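Local coordinates for protein malyl-CoA lyase/beta-methylmalyl-CoA lyase (Methylobacterium extorquens, PDB 5UGR) that is a lyase of the HpcH/HpaI aldolase/citrate lyase family, built on a TIM barrel and carrying a bound magnesium ion, at residues K156-M161 with Y220-I225; D100-P105 with I133-L138; V182-S187 with T200-P205. All coordinates share one frame; numbering follows the deposited sequence. Where two conformers were deposited one is given.

Contact 1: residues K156-M161 with Y220-I225; sequences KRLEAM and YGLRPI
Ala-160 pairs with Arg-223 and Met-161 with Pro-224 in parallel register, joining the sixth and seventh strands of the TIM barrel. At the tight end three backbone hydrogen bonds lace the strands together: Arg-223 N to Glu-159 O, Met-161 N to Arg-223 O, and Ile-225 N to Met-161 O at 2.9 Å. Between the first two, Ala-160 CA lies 3.2 Å from Arg-223 O in a CA-H...O contact, while Ala-160 N is buried without a partner. Leu-222 points toward 156-161: its CD1 meets Leu-158 CD2 at 3.7 Å and Met-161 CG at 3.9 Å, and its CD2 presses on Leu-158 O. Met-161 continues outward onto Met-213 and Cys-217 of helix 207-220. Toward the start of the segments the packing ends, as the chain turns away through Gly-221, whose positive phi follows the helix, and Tyr-220 instead bonds Asn-147 of the second subunit. The side chain of Arg-223, on the face that carries Ala-160, runs side by side with that of Glu-159, both pointing the same way. Arg-12 also bridges to Glu-159 OE2, and His-14 takes the NE of Arg-223. The bend at chi3 (-72°) places NE of Arg-223, and beyond it NH1 and NH2 both grip Glu-159 OE2 on its anti side, at 2.9 and 3.1 Å, with the carboxylate and guanidinium planes 77° apart.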
loop_
_atom_site.group_PDB
_atom_site.type_symbol
_atom_site.label_atom_id
_atom_site.label_comp_id
_atom_site.label_asym_id
_atom_site.label_seq_id
_atom_site.Cartn_x
_atom_site.Cartn_y
_atom_site.Cartn_z
ATOM N N LYS A 156 -13.402 -10.806 10.097
ATOM C CA LYS A 156 -14.815 -10.605 10.432
ATOM C C LYS A 156 -15.168 -11.109 11.827
ATOM O O LYS A 156 -16.193 -10.690 12.402
ATOM C CB LYS A 156 -15.692 -11.281 9.376
ATOM C CG LYS A 156 -15.684 -10.530 8.050
ATOM C CD LYS A 156 -16.687 -11.137 7.046
ATOM C CE LYS A 156 -16.324 -12.524 6.539
ATOM N NZ LYS A 156 -15.003 -12.589 5.798
ATOM N N ARG A 157 -14.309 -11.985 12.383
ATOM C CA ARG A 157 -14.477 -12.437 13.759
ATOM C C ARG A 157 -14.036 -11.483 14.800
ATOM O O ARG A 157 -14.354 -11.669 15.970
ATOM C CB ARG A 157 -13.766 -13.760 14.018
ATOM C CG ARG A 157 -14.145 -14.928 13.129
ATOM C CD ARG A 157 -13.341 -16.166 13.490
ATOM N NE ARG A 157 -13.614 -17.284 12.634
ATOM C CZ ARG A 157 -14.546 -18.216 12.836
ATOM N NH1 ARG A 157 -15.308 -18.210 13.923
ATOM N NH2 ARG A 157 -14.675 -19.180 11.933
ATOM N N LEU A 158 -13.216 -10.486 14.421
ATOM C CA LEU A 158 -12.611 -9.634 15.413
ATOM C C LEU A 158 -13.647 -8.729 16.060
ATOM O O LEU A 158 -14.429 -8.052 15.378
ATOM C CB LEU A 158 -11.479 -8.798 14.782
ATOM C CG LEU A 158 -10.606 -7.995 15.742
ATOM C CD1 LEU A 158 -9.960 -8.890 16.776
ATOM C CD2 LEU A 158 -9.514 -7.267 14.934
ATOM N N GLU A 159 -13.654 -8.741 17.387
ATOM C CA GLU A 159 -14.572 -7.976 18.212
ATOM C C GLU A 159 -13.972 -6.956 19.157
ATOM O O GLU A 159 -14.680 -6.011 19.545
ATOM C CB GLU A 159 -15.440 -8.888 19.097
ATOM C CG GLU A 159 -16.196 -9.956 18.352
ATOM C CD GLU A 159 -17.088 -10.799 19.278
ATOM O OE1 GLU A 159 -17.430 -11.938 18.849
ATOM O OE2 GLU A 159 -17.410 -10.313 20.399
ATOM N N ALA A 160 -12.703 -7.103 19.532
ATOM C CA ALA A 160 -12.168 -6.363 20.691
ATOM C C ALA A 160 -10.652 -6.409 20.657
ATOM O O ALA A 160 -10.067 -7.358 20.121
ATOM C CB ALA A 160 -12.664 -7.007 21.975
ATOM N N MET A 161 -10.037 -5.389 21.263
ATOM C CA MET A 161 -8.589 -5.365 21.477
ATOM C C MET A 161 -8.346 -5.039 22.945
ATOM O O MET A 161 -9.003 -4.127 23.487
ATOM C CB MET A 161 -7.879 -4.307 20.604
ATOM C CG MET A 161 -8.332 -4.213 19.161
ATOM S SD MET A 161 -7.409 -3.006 18.147
ATOM C CE MET A 161 -6.767 -4.234 17.042
ATOM N N TYR A 220 -13.086 1.086 13.621
ATOM C CA TYR A 220 -13.356 -0.151 12.914
ATOM C C TYR A 220 -14.331 -1.099 13.645
ATOM O O TYR A 220 -14.445 -2.283 13.242
ATOM C CB TYR A 220 -12.052 -0.787 12.473
ATOM C CG TYR A 220 -11.286 0.110 11.524
ATOM C CD1 TYR A 220 -11.847 0.494 10.300
ATOM C CD2 TYR A 220 -10.037 0.587 11.837
ATOM C CE1 TYR A 220 -11.161 1.334 9.449
ATOM C CE2 TYR A 220 -9.325 1.428 10.991
ATOM C CZ TYR A 220 -9.881 1.787 9.777
ATOM O OH TYR A 220 -9.214 2.641 8.915
ATOM N N GLY A 221 -15.062 -0.553 14.635
ATOM C CA GLY A 221 -16.210 -1.255 15.228
ATOM C C GLY A 221 -15.926 -2.228 16.365
ATOM O O GLY A 221 -16.759 -3.097 16.640
ATOM N N LEU A 222 -14.749 -2.102 16.963
ATOM C CA LEU A 222 -14.313 -3.008 18.027
ATOM C C LEU A 222 -14.437 -2.407 19.422
ATOM O O LEU A 222 -14.425 -1.203 19.598
ATOM C CB LEU A 222 -12.855 -3.394 17.799
ATOM C CG LEU A 222 -12.450 -3.818 16.393
ATOM C CD1 LEU A 222 -10.963 -4.128 16.302
ATOM C CD2 LEU A 222 -13.279 -4.963 15.876
ATOM N N ARG A 223 -14.444 -3.287 20.447
ATOM C CA ARG A 223 -14.420 -2.879 21.857
ATOM C C ARG A 223 -12.979 -2.595 22.302
ATOM O O ARG A 223 -12.163 -3.512 22.214
ATOM C CB ARG A 223 -15.028 -3.968 22.739
ATOM C CG ARG A 223 -16.434 -4.406 22.376
ATOM C CD ARG A 223 -16.986 -5.392 23.382
ATOM N NE ARG A 223 -16.408 -6.711 23.352
ATOM C CZ ARG A 223 -16.796 -7.700 22.531
ATOM N NH1 ARG A 223 -16.231 -8.926 22.664
ATOM N NH2 ARG A 223 -17.700 -7.477 21.573
ATOM N N PRO A 224 -12.694 -1.387 22.832
ATOM C CA PRO A 224 -11.379 -1.134 23.413
ATOM C C PRO A 224 -11.391 -1.490 24.906
ATOM O O PRO A 224 -12.181 -0.912 25.686
ATOM C CB PRO A 224 -11.206 0.376 23.227
ATOM C CG PRO A 224 -12.546 0.962 22.926
ATOM C CD PRO A 224 -13.532 -0.160 22.793
ATOM N N ILE A 225 -10.457 -2.389 25.270
ATOM C CA ILE A 225 -10.383 -2.950 26.623
ATOM C C ILE A 225 -9.006 -2.664 27.189
ATOM O O ILE A 225 -7.976 -2.884 26.523
ATOM C CB ILE A 225 -10.636 -4.492 26.624
ATOM C CG1 ILE A 225 -11.921 -4.829 25.853
ATOM C CG2 ILE A 225 -10.662 -4.997 28.050
ATOM C CD1 ILE A 225 -13.188 -4.259 26.402
#

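Contact 2: residues D100-P105 with I133-L138; sequences DMILIP and IGFEVL
Asp-100 O accepts from Gly-134 N, the first rung of an unbroken ladder of backbone hydrogen bonds between 100-105 and 133-138. Ile-102 N then gives to Gly-134 O, Glu-136 N to Ile-102 O, Ile-104 N to Glu-136 O and Leu-138 N to Ile-104 O. Weaker CA-H...O contacts fill the intervals, among them Phe-135 CA to Ile-102 O at 3.3 Å. The strands are parallel, their short axes 22° apart, and belong to the beta-alpha-beta unit of strand 101-104, helix 110-127 and strand 134-139, the fourth and fifth strands of the TIM barrel.

Apolar packing differs between the two faces of the sheet. Facing the helices, Ile-104 CD1 sits over one face of the Phe-135 ring, 4.2 Å from its centroid and 18° off the normal in a CH-pi contact, displaced toward CD2 and CG. Ile-102 CB meets CD1 of the same ring at 4.1 Å, while its CG1 approaches Ile-133 CG2. The ring and Ile-102 both continue onto Thr-120 of helix 110-127. Facing the barrel interior, Met-101 folds back across Gly-134: the bend at chi3 (71°) brings CE to 3.4 Å from Phe-135 C. Leu-103 CD1 fits between the extended Glu-136 side chain and Leu-138, 3.9 Å from Leu-138 CD1.

Polar side chains look elsewhere. Glu-136 CG is anti to its backbone N and the chain runs on extended; its OE2 lies 3.5 Å from Leu-103 CD1, and Ser-162 OG supplies the hydrogen bond to that oxygen. Asp-100 is anchored by Met-73 N and by salt bridges to Arg-98 and Lys-131. At the far end Pro-105 packs on the metal ligand Glu-140, and the side chain of Leu-138 is about 5 Å from the magnesium ion.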
loop_
_atom_site.group_PDB
_atom_site.type_symbol
_atom_site.label_atom_id
_atom_site.label_comp_id
_atom_site.label_asym_id
_atom_site.label_seq_id
_atom_site.Cartn_x
_atom_site.Cartn_y
_atom_site.Cartn_z
ATOM N N ASP A 100 -16.817 -19.331 23.542
ATOM C CA ASP A 100 -17.331 -18.227 22.767
ATOM C C ASP A 100 -16.268 -17.497 21.906
ATOM O O ASP A 100 -16.581 -17.038 20.786
ATOM C CB ASP A 100 -17.995 -17.192 23.667
ATOM C CG ASP A 100 -19.204 -17.756 24.435
ATOM O OD1 ASP A 100 -20.102 -18.337 23.754
ATOM O OD2 ASP A 100 -19.210 -17.586 25.676
ATOM N N MET A 101 -15.051 -17.375 22.458
ATOM C CA MET A 101 -14.054 -16.521 21.830
ATOM C C MET A 101 -12.655 -17.044 22.066
ATOM O O MET A 101 -12.411 -17.809 23.004
ATOM C CB MET A 101 -14.136 -15.095 22.391
ATOM C CG MET A 101 -15.463 -14.355 22.051
ATOM S SD MET A 101 -15.439 -12.614 22.543
ATOM C CE MET A 101 -14.275 -12.001 21.312
ATOM N N ILE A 102 -11.749 -16.590 21.201
ATOM C CA ILE A 102 -10.309 -16.830 21.377
ATOM C C ILE A 102 -9.589 -15.478 21.495
ATOM O O ILE A 102 -9.883 -14.560 20.696
ATOM C CB ILE A 102 -9.743 -17.628 20.179
ATOM C CG1 ILE A 102 -10.282 -19.067 20.206
ATOM C CG2 ILE A 102 -8.220 -17.623 20.183
ATOM C CD1 ILE A 102 -9.992 -19.894 18.973
ATOM N N LEU A 103 -8.772 -15.371 22.528
ATOM C CA LEU A 103 -7.892 -14.230 22.779
ATOM C C LEU A 103 -6.499 -14.618 22.224
ATOM O O LEU A 103 -5.847 -15.558 22.699
ATOM C CB LEU A 103 -7.844 -13.865 24.261
ATOM C CG LEU A 103 -6.792 -12.869 24.722
ATOM C CD1 LEU A 103 -6.855 -11.584 23.893
ATOM C CD2 LEU A 103 -6.998 -12.561 26.195
ATOM N N ILE A 104 -6.087 -13.891 21.177
ATOM C CA ILE A 104 -4.858 -14.169 20.462
ATOM C C ILE A 104 -3.799 -13.207 21.055
ATOM O O ILE A 104 -3.970 -11.983 20.997
ATOM C CB ILE A 104 -4.954 -13.911 18.959
ATOM C CG1 ILE A 104 -6.145 -14.638 18.338
ATOM C CG2 ILE A 104 -3.663 -14.319 18.262
ATOM C CD1 ILE A 104 -6.465 -14.209 16.910
ATOM N N PRO A 105 -2.707 -13.729 21.620
ATOM C CA PRO A 105 -1.689 -12.903 22.261
ATOM C C PRO A 105 -0.651 -12.343 21.280
ATOM O O PRO A 105 -0.435 -12.910 20.185
ATOM C CB PRO A 105 -1.034 -13.885 23.257
ATOM C CG PRO A 105 -1.054 -15.176 22.472
ATOM C CD PRO A 105 -2.387 -15.175 21.773
ATOM N N ILE A 133 -17.165 -18.626 16.653
ATOM C CA ILE A 133 -16.250 -18.029 17.652
ATOM C C ILE A 133 -15.846 -16.611 17.222
ATOM O O ILE A 133 -15.600 -16.345 16.036
ATOM C CB ILE A 133 -15.014 -18.939 17.807
ATOM C CG1 ILE A 133 -15.367 -20.131 18.709
ATOM C CG2 ILE A 133 -13.754 -18.198 18.276
ATOM C CD1 ILE A 133 -14.335 -21.251 18.617
ATOM N N GLY A 134 -15.757 -15.712 18.199
ATOM C CA GLY A 134 -15.219 -14.368 17.970
ATOM C C GLY A 134 -13.783 -14.294 18.440
ATOM O O GLY A 134 -13.362 -15.077 19.269
ATOM N N PHE A 135 -13.091 -13.251 18.000
ATOM C CA PHE A 135 -11.717 -13.012 18.388
ATOM C C PHE A 135 -11.564 -11.719 19.211
ATOM O O PHE A 135 -12.181 -10.647 18.915
ATOM C CB PHE A 135 -10.777 -12.905 17.200
ATOM C CG PHE A 135 -10.583 -14.161 16.380
ATOM C CD1 PHE A 135 -10.821 -15.442 16.881
ATOM C CD2 PHE A 135 -10.028 -14.072 15.132
ATOM C CE1 PHE A 135 -10.540 -16.562 16.129
ATOM C CE2 PHE A 135 -9.731 -15.209 14.386
ATOM C CZ PHE A 135 -10.010 -16.473 14.894
ATOM N N GLU A 136 -10.661 -11.784 20.170
ATOM C CA GLU A 136 -10.102 -10.605 20.827
ATOM C C GLU A 136 -8.591 -10.694 20.554
ATOM O O GLU A 136 -8.006 -11.768 20.555
ATOM C CB GLU A 136 -10.353 -10.621 22.339
ATOM C CG GLU A 136 -9.781 -9.443 23.116
ATOM C CD GLU A 136 -10.159 -9.559 24.628
ATOM O OE1 GLU A 136 -11.388 -9.732 24.897
ATOM O OE2 GLU A 136 -9.207 -9.512 25.481
ATOM N N VAL A 137 -7.961 -9.542 20.305
ATOM C CA VAL A 137 -6.512 -9.482 20.133
ATOM C C VAL A 137 -5.876 -8.698 21.235
ATOM O O VAL A 137 -6.382 -7.673 21.666
ATOM C CB VAL A 137 -6.126 -8.933 18.757
ATOM C CG1 VAL A 137 -6.543 -9.853 17.635
ATOM C CG2 VAL A 137 -6.550 -7.571 18.587
ATOM N N LEU A 138 -4.740 -9.183 21.687
ATOM C CA LEU A 138 -3.889 -8.447 22.612
ATOM C C LEU A 138 -2.874 -7.617 21.845
ATOM O O LEU A 138 -2.101 -8.169 21.010
ATOM C CB LEU A 138 -3.168 -9.419 23.543
ATOM C CG LEU A 138 -3.707 -9.488 24.952
ATOM C CD1 LEU A 138 -3.424 -10.823 25.602
ATOM C CD2 LEU A 138 -3.200 -8.342 25.782
#

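Contact 3: residues V182-S187 with T200-P205; sequences VNADYS and THWQDP
A beta hairpin, strands 187-189 and 200-202, begins with the antiparallel non-hydrogen-bonded pair Ser-187 and Trp-202, in an arm that meets two other subunits of the hexamer. Just before it, a type I turn from Asn-183 to Tyr-186 lies against the Trp-202 indole. Ala-184 CA is 3.4 Å from the centroid of the six-membered ring and 12° off its normal, a close CH-pi contact, while Ala-184 CB rests on CZ2 and CH2. Val-182 CG2 meets the ring edge near CZ3, its side chain crossing that of Trp-202 at about a right angle. At the end of the turn Tyr-186 O accepts from Gln-203 N at 2.9 Å. Tyr-186 CG is anti to the backbone N (chi1 -163°), and the ring it carries lies beside 203-205, where CE2 meets Gln-203 CB at 3.6 Å and CD2 meets Pro-205 N at 3.5 Å. Gln-203 NE2 reaches His-201 O from above the carbonyl plane and bonds Trp-202 O of the third subunit; His-201 ND1 binds Trp-202 N there. A water accepts from Asn-183 N and donates to Gln-203 O. Tyr-186 N closes the turn on Asn-183 O, and Ser-187 OG donates to Ala-184 O at 2.7 Å.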
loop_
_atom_site.group_PDB
_atom_site.type_symbol
_atom_site.label_atom_id
_atom_site.label_comp_id
_atom_site.label_asym_id
_atom_site.label_seq_id
_atom_site.Cartn_x
_atom_site.Cartn_y
_atom_site.Cartn_z
ATOM N N VAL A 182 1.672 4.241 37.328
ATOM C CA VAL A 182 2.292 5.490 36.947
ATOM C C VAL A 182 3.769 5.541 37.463
ATOM O O VAL A 182 4.299 4.552 38.032
ATOM C CB VAL A 182 1.414 6.669 37.356
ATOM C CG1 VAL A 182 0.111 6.622 36.560
ATOM C CG2 VAL A 182 1.180 6.647 38.841
ATOM N N ASN A 183 4.434 6.642 37.184
ATOM C CA ASN A 183 5.872 6.715 37.402
ATOM C C ASN A 183 6.290 8.134 37.726
ATOM O O ASN A 183 6.045 9.045 36.897
ATOM C CB ASN A 183 6.550 6.238 36.102
ATOM C CG ASN A 183 8.040 6.018 36.215
ATOM O OD1 ASN A 183 8.631 5.112 35.525
ATOM N ND2 ASN A 183 8.662 6.739 37.045
ATOM N N ALA A 184 6.835 8.375 38.902
ATOM C CA ALA A 184 7.273 9.727 39.282
ATOM C C ALA A 184 8.210 10.401 38.270
ATOM O O ALA A 184 8.263 11.615 38.208
ATOM C CB ALA A 184 7.984 9.686 40.618
ATOM N N ASP A 185 8.984 9.589 37.547
ATOM C CA ASP A 185 9.885 10.108 36.511
ATOM C C ASP A 185 9.158 10.496 35.237
ATOM O O ASP A 185 9.719 11.265 34.436
ATOM C CB ASP A 185 10.984 9.124 36.144
ATOM C CG ASP A 185 12.055 8.969 37.225
ATOM O OD1 ASP A 185 12.280 9.841 38.094
ATOM O OD2 ASP A 185 12.736 7.947 37.152
ATOM N N TYR A 186 7.955 9.961 35.014
ATOM C CA TYR A 186 7.230 10.322 33.781
ATOM C C TYR A 186 6.369 11.537 34.173
ATOM O O TYR A 186 5.171 11.448 34.518
ATOM C CB TYR A 186 6.413 9.168 33.207
ATOM C CG TYR A 186 6.038 9.457 31.774
ATOM C CD1 TYR A 186 6.998 9.599 30.807
ATOM C CD2 TYR A 186 4.720 9.682 31.386
ATOM C CE1 TYR A 186 6.717 9.960 29.508
ATOM C CE2 TYR A 186 4.415 10.049 30.094
ATOM C CZ TYR A 186 5.408 10.177 29.135
ATOM O OH TYR A 186 5.126 10.509 27.830
ATOM N N SER A 187 7.053 12.699 34.156
ATOM C CA SER A 187 6.564 13.929 34.759
ATOM C C SER A 187 7.284 15.075 34.114
ATOM O O SER A 187 8.367 14.909 33.543
ATOM C CB SER A 187 6.811 13.900 36.288
ATOM O OG SER A 187 8.182 13.812 36.625
ATOM N N THR A 200 6.297 19.534 40.020
ATOM C CA THR A 200 6.426 18.298 39.243
ATOM C C THR A 200 5.000 17.812 38.977
ATOM O O THR A 200 4.296 17.374 39.906
ATOM C CB THR A 200 7.283 17.267 39.982
ATOM O OG1 THR A 200 8.625 17.783 40.118
ATOM C CG2 THR A 200 7.301 15.932 39.251
ATOM N N HIS A 201 4.625 17.819 37.703
ATOM C CA HIS A 201 3.299 17.377 37.268
ATOM C C HIS A 201 3.403 16.051 36.516
ATOM O O HIS A 201 4.091 15.934 35.494
ATOM C CB HIS A 201 2.605 18.433 36.435
ATOM C CG HIS A 201 2.260 19.654 37.237
ATOM N ND1 HIS A 201 1.897 20.834 36.660
ATOM C CD2 HIS A 201 2.161 19.847 38.575
ATOM C CE1 HIS A 201 1.638 21.726 37.592
ATOM N NE2 HIS A 201 1.781 21.150 38.764
ATOM N N TRP A 202 2.778 15.033 37.080
ATOM C CA TRP A 202 2.898 13.691 36.538
ATOM C C TRP A 202 2.098 13.547 35.263
ATOM O O TRP A 202 1.033 14.170 35.104
ATOM C CB TRP A 202 2.509 12.625 37.559
ATOM C CG TRP A 202 3.372 12.537 38.786
ATOM C CD1 TRP A 202 3.920 13.562 39.501
ATOM C CD2 TRP A 202 3.666 11.343 39.510
ATOM N NE1 TRP A 202 4.528 13.074 40.634
ATOM C CE2 TRP A 202 4.384 11.711 40.670
ATOM C CE3 TRP A 202 3.376 10.001 39.301
ATOM C CZ2 TRP A 202 4.840 10.765 41.589
ATOM C CZ3 TRP A 202 3.827 9.067 40.230
ATOM C CH2 TRP A 202 4.547 9.456 41.344
ATOM N N GLN A 203 2.648 12.786 34.336
ATOM C CA GLN A 203 2.020 12.511 33.052
ATOM C C GLN A 203 1.608 11.055 32.971
ATOM O O GLN A 203 1.921 10.253 33.860
ATOM C CB GLN A 203 2.974 12.865 31.889
ATOM C CG GLN A 203 3.564 14.253 31.973
ATOM C CD GLN A 203 2.601 15.344 31.920
ATOM O OE1 GLN A 203 1.782 15.438 31.003
ATOM N NE2 GLN A 203 2.678 16.255 32.993
ATOM N N ASP A 204 0.923 10.703 31.881
ATOM C CA ASP A 204 0.359 9.353 31.727
ATOM C C ASP A 204 1.249 8.566 30.777
ATOM O O ASP A 204 1.196 8.777 29.574
ATOM C CB ASP A 204 -1.061 9.470 31.189
ATOM C CG ASP A 204 -1.762 8.144 31.007
ATOM O OD1 ASP A 204 -1.132 7.087 31.134
ATOM O OD2 ASP A 204 -2.979 8.201 30.707
ATOM N N PRO A 205 1.997 7.563 31.292
ATOM C CA PRO A 205 2.923 6.822 30.431
ATOM C C PRO A 205 2.242 5.985 29.365
ATOM O O PRO A 205 2.896 5.561 28.411
ATOM C CB PRO A 205 3.680 5.913 31.391
ATOM C CG PRO A 205 2.925 5.935 32.620
ATOM C CD PRO A 205 1.992 7.082 32.668
HETATM O O HOH W 1 3.393 9.103 35.804
#

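Contacts 1 and 2 belong to the core of one closed barrel and share neighbouring strands: 134-139 lies beside 158-163, and Arg-157 and Glu-159 bond to the backbone of Ile-133 and Phe-135. Both rely on parallel backbone pairing, but contact 2 packs aliphatic side chains on both faces and a phenyl ring on one, whereas contact 1 combines a smaller apolar cluster with a buried salt bridge. Contact 3 is about 30 Å from contact 1 and 33 Å from contact 2, centre to centre, in a chain excursion between the two strands of contact 1. Partly buried and backed by other subunits, it has a single direct backbone hydrogen bond, a water link and an indole resting on a turn.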